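N-acetylmuramoyl-L-alanine amidase (Mycobacteroides abscessus, PDB 7AGL) is a zinc-binding amidase that probably cleaves the amide bond between N-acetylmuramic acid and L-alanine in peptidoglycan. Local coordinates at residues A[133-138]-A[175-179]. Numbering follows the deposited sequence.
Sequences PTLRFA and HPKVL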
ATOM      1  N   PRO A 133      -0.516 -10.614 -14.473  1.00 30.61           N
ATOM      2  CA  PRO A 133      -1.619  -9.836 -13.884  1.00 30.98           C
ATOM      3  C   PRO A 133      -1.148  -8.805 -12.888  1.00 29.29           C
ATOM      4  O   PRO A 133      -1.764  -7.739 -12.771  1.00 28.81           O
ATOM      5  CB  PRO A 133      -2.485 -10.905 -13.203  1.00 29.71           C
ATOM      6  CG  PRO A 133      -2.208 -12.151 -13.993  1.00 30.22           C
ATOM      7  CD  PRO A 133      -0.753 -12.069 -14.341  1.00 29.13           C
ATOM      8  N   THR A 134      -0.079  -9.104 -12.149  1.00 24.44           N
ATOM      9  CA  THR A 134       0.408  -8.217 -11.104  1.00 22.85           C
ATOM     10  C   THR A 134       1.368  -7.171 -11.654  1.00 25.47           C
ATOM     11  O   THR A 134       1.299  -5.998 -11.262  1.00 25.46           O
ATOM     12  CB  THR A 134       1.060  -9.055 -10.003  1.00 26.14           C
ATOM     13  OG1 THR A 134       0.031  -9.808  -9.339  1.00 24.11           O
ATOM     14  CG2 THR A 134       1.787  -8.171  -8.973  1.00 24.16           C
ATOM     15  N   LEU A 135       2.250  -7.570 -12.570  1.00 27.64           N
ATOM     16  CA  LEU A 135       3.100  -6.592 -13.241  1.00 26.40           C
ATOM     17  C   LEU A 135       2.259  -5.564 -13.989  1.00 26.35           C
ATOM     18  O   LEU A 135       2.564  -4.367 -13.965  1.00 26.12           O
ATOM     19  CB  LEU A 135       4.065  -7.301 -14.197  1.00 28.41           C
ATOM     20  CG  LEU A 135       5.110  -6.420 -14.881  1.00 33.91           C
ATOM     21  CD1 LEU A 135       5.905  -5.648 -13.823  1.00 29.33           C
ATOM     22  CD2 LEU A 135       6.028  -7.262 -15.739  1.00 34.90           C
ATOM     23  N   ARG A 136       1.202  -6.011 -14.672  1.00 28.14           N
ATOM     24  CA  ARG A 136       0.315  -5.058 -15.340  1.00 28.63           C
ATOM     25  C   ARG A 136      -0.340  -4.111 -14.334  1.00 28.17           C
ATOM     26  O   ARG A 136      -0.456  -2.908 -14.597  1.00 28.63           O
ATOM     27  CB  ARG A 136      -0.739  -5.802 -16.163  1.00 30.26           C
ATOM     28  CG  ARG A 136      -1.853  -4.915 -16.737  1.00 31.71           C
ATOM     29  CD  ARG A 136      -2.733  -5.658 -17.744  1.00 38.70           C
ATOM     30  NE  ARG A 136      -2.879  -7.079 -17.431  1.00 42.18           N
ATOM     31  CZ  ARG A 136      -3.933  -7.623 -16.823  1.00 51.87           C
ATOM     32  NH1 ARG A 136      -4.964  -6.866 -16.458  1.00 45.81           N
ATOM     33  NH2 ARG A 136      -3.956  -8.934 -16.583  1.00 49.99           N
ATOM     34  N   PHE A 137      -0.767  -4.633 -13.174  1.00 25.05           N
ATOM     35  CA  PHE A 137      -1.314  -3.775 -12.120  1.00 25.61           C
ATOM     36  C   PHE A 137      -0.290  -2.736 -11.689  1.00 25.48           C
ATOM     37  O   PHE A 137      -0.605  -1.545 -11.570  1.00 24.16           O
ATOM     38  CB  PHE A 137      -1.762  -4.636 -10.929  1.00 23.85           C
ATOM     39  CG  PHE A 137      -2.665  -3.925  -9.937  1.00 22.85           C
ATOM     40  CD1 PHE A 137      -3.231  -2.684 -10.225  1.00 22.35           C
ATOM     41  CD2 PHE A 137      -2.940  -4.513  -8.706  1.00 22.61           C
ATOM     42  CE1 PHE A 137      -4.065  -2.050  -9.296  1.00 26.97           C
ATOM     43  CE2 PHE A 137      -3.758  -3.894  -7.787  1.00 26.03           C
ATOM     44  CZ  PHE A 137      -4.322  -2.662  -8.074  1.00 24.77           C
ATOM     45  N   ALA A 138       0.952  -3.174 -11.454  1.00 25.28           N
ATOM     46  CA  ALA A 138       1.995  -2.259 -10.993  1.00 23.35           C
ATOM     47  C   ALA A 138       2.257  -1.148 -12.011  1.00 24.19           C
ATOM     48  O   ALA A 138       2.325   0.031 -11.649  1.00 23.72           O
ATOM     49  CB  ALA A 138       3.282  -3.035 -10.709  1.00 22.92           C
ATOM     50  N   HIS A 175      -3.959 -12.914  -5.380  1.00 23.05           N
ATOM     51  CA  HIS A 175      -4.720 -12.070  -6.290  1.00 23.63           C
ATOM     52  C   HIS A 175      -3.843 -10.883  -6.646  1.00 22.66           C
ATOM     53  O   HIS A 175      -2.856 -10.616  -5.955  1.00 24.79           O
ATOM     54  CB  HIS A 175      -6.035 -11.617  -5.639  1.00 23.82           C
ATOM     55  CG  HIS A 175      -6.869 -12.769  -5.180  1.00 26.51           C
ATOM     56  ND1 HIS A 175      -6.715 -13.350  -3.939  1.00 24.79           N
ATOM     57  CD2 HIS A 175      -7.771 -13.530  -5.844  1.00 24.93           C
ATOM     58  CE1 HIS A 175      -7.530 -14.387  -3.835  1.00 22.18           C
ATOM     59  NE2 HIS A 175      -8.187 -14.512  -4.974  1.00 28.52           N
ATOM     60  N   PRO A 176      -4.156 -10.165  -7.730  1.00 22.44           N
ATOM     61  CA  PRO A 176      -3.290  -9.045  -8.121  1.00 21.34           C
ATOM     62  C   PRO A 176      -3.192  -8.018  -7.000  1.00 23.63           C
ATOM     63  O   PRO A 176      -4.203  -7.585  -6.428  1.00 23.06           O
ATOM     64  CB  PRO A 176      -3.980  -8.475  -9.367  1.00 22.17           C
ATOM     65  CG  PRO A 176      -4.763  -9.619  -9.916  1.00 24.42           C
ATOM     66  CD  PRO A 176      -5.259 -10.348  -8.695  1.00 28.16           C
ATOM     67  N   LYS A 177      -1.962  -7.636  -6.676  1.00 20.82           N
ATOM     68  CA  LYS A 177      -1.736  -6.792  -5.510  1.00 20.79           C
ATOM     69  C   LYS A 177      -0.537  -5.892  -5.764  1.00 21.44           C
ATOM     70  O   LYS A 177       0.445  -6.311  -6.373  1.00 22.18           O
ATOM     71  CB  LYS A 177      -1.506  -7.644  -4.245  1.00 20.41           C
ATOM     72  CG  LYS A 177      -1.203  -6.797  -2.991  1.00 18.48           C
ATOM     73  CD  LYS A 177      -1.003  -7.661  -1.757  1.00 20.78           C
ATOM     74  CE  LYS A 177      -0.758  -6.790  -0.542  1.00 18.79           C
ATOM     75  NZ  LYS A 177      -0.751  -7.617   0.724  1.00 21.39           N
ATOM     76  N   VAL A 178      -0.625  -4.648  -5.290  1.00 20.45           N
ATOM     77  CA  VAL A 178       0.518  -3.749  -5.279  1.00 21.04           C
ATOM     78  C   VAL A 178       0.588  -3.095  -3.911  1.00 22.78           C
ATOM     79  O   VAL A 178      -0.419  -2.990  -3.195  1.00 20.31           O
ATOM     80  CB  VAL A 178       0.446  -2.678  -6.408  1.00 21.36           C
ATOM     81  CG1 VAL A 178       0.506  -3.348  -7.778  1.00 23.29           C
ATOM     82  CG2 VAL A 178      -0.815  -1.820  -6.268  1.00 19.34           C
ATOM     83  N   LEU A 179       1.799  -2.700  -3.526  1.00 17.98           N
ATOM     84  CA  LEU A 179       2.035  -1.944  -2.296  1.00 21.00           C
ATOM     85  C   LEU A 179       2.567  -0.599  -2.747  1.00 21.64           C
ATOM     86  O   LEU A 179       3.685  -0.519  -3.279  1.00 21.63           O
ATOM     87  CB  LEU A 179       3.021  -2.660  -1.367  1.00 20.27           C
ATOM     88  CG  LEU A 179       3.250  -2.062   0.035  1.00 20.67           C
ATOM     89  CD1 LEU A 179       3.925  -3.108   0.941  1.00 21.88           C
ATOM     90  CD2 LEU A 179       4.074  -0.759   0.042  1.00 23.52           C
TER
HETATM   91  O   HOH W   1      -0.136 -10.289  -6.608  1.00 24.88           O
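A largely apolar helix-on-sheet contact joins the first turns of helix 132-147 to the start of strand 177-184, an inner strand of the six-stranded mixed sheet, and to the loop residue Pro176 before it. The two short axes approach to 7.8 Å and cross at -43°, close enough for side chains to mesh without a direct hydrogen bond between the segments. Phe137 and Val178 form the centre of the contact: Phe137 CD2 lies 3.8 Å from Val178 CG1, and Val178 CG2 sits 4.1 Å from the ring centroid, over the face, in a CH-pi contact. The ring edge meets the backbone of Pro176 and Lys177, and Tyr214 of helix 197-215 stacks on the same ring. Helix and strand can come this close because Ala138 carries only a methyl: its CA lies 3.7 Å and its CB 4.0 Å from Val178 CG1. Nearer the helix start, two rigid rings touch, Pro133 CB lying 4.2 Å from Pro176 CG. Threonine suits a buried spot needing both methyl and hydroxyl: Thr134 CG2 packs 3.5 Å from Lys177 O, while OG1 bonds to Val129 O, and one water donates to Thr134 OG1 (2.8 Å) and His175 O (2.8 Å), bridging the segments. By ordinary strand alternation Val178 faces the helix, whereas the CA-to-CB bond of Lys177 points away and its NZ salt-bridges Glu94. A helix thus covers one sheet face, as in the three-layer alpha/beta/alpha fold of the zinc-exopeptidase clan, to which this amidase family belongs.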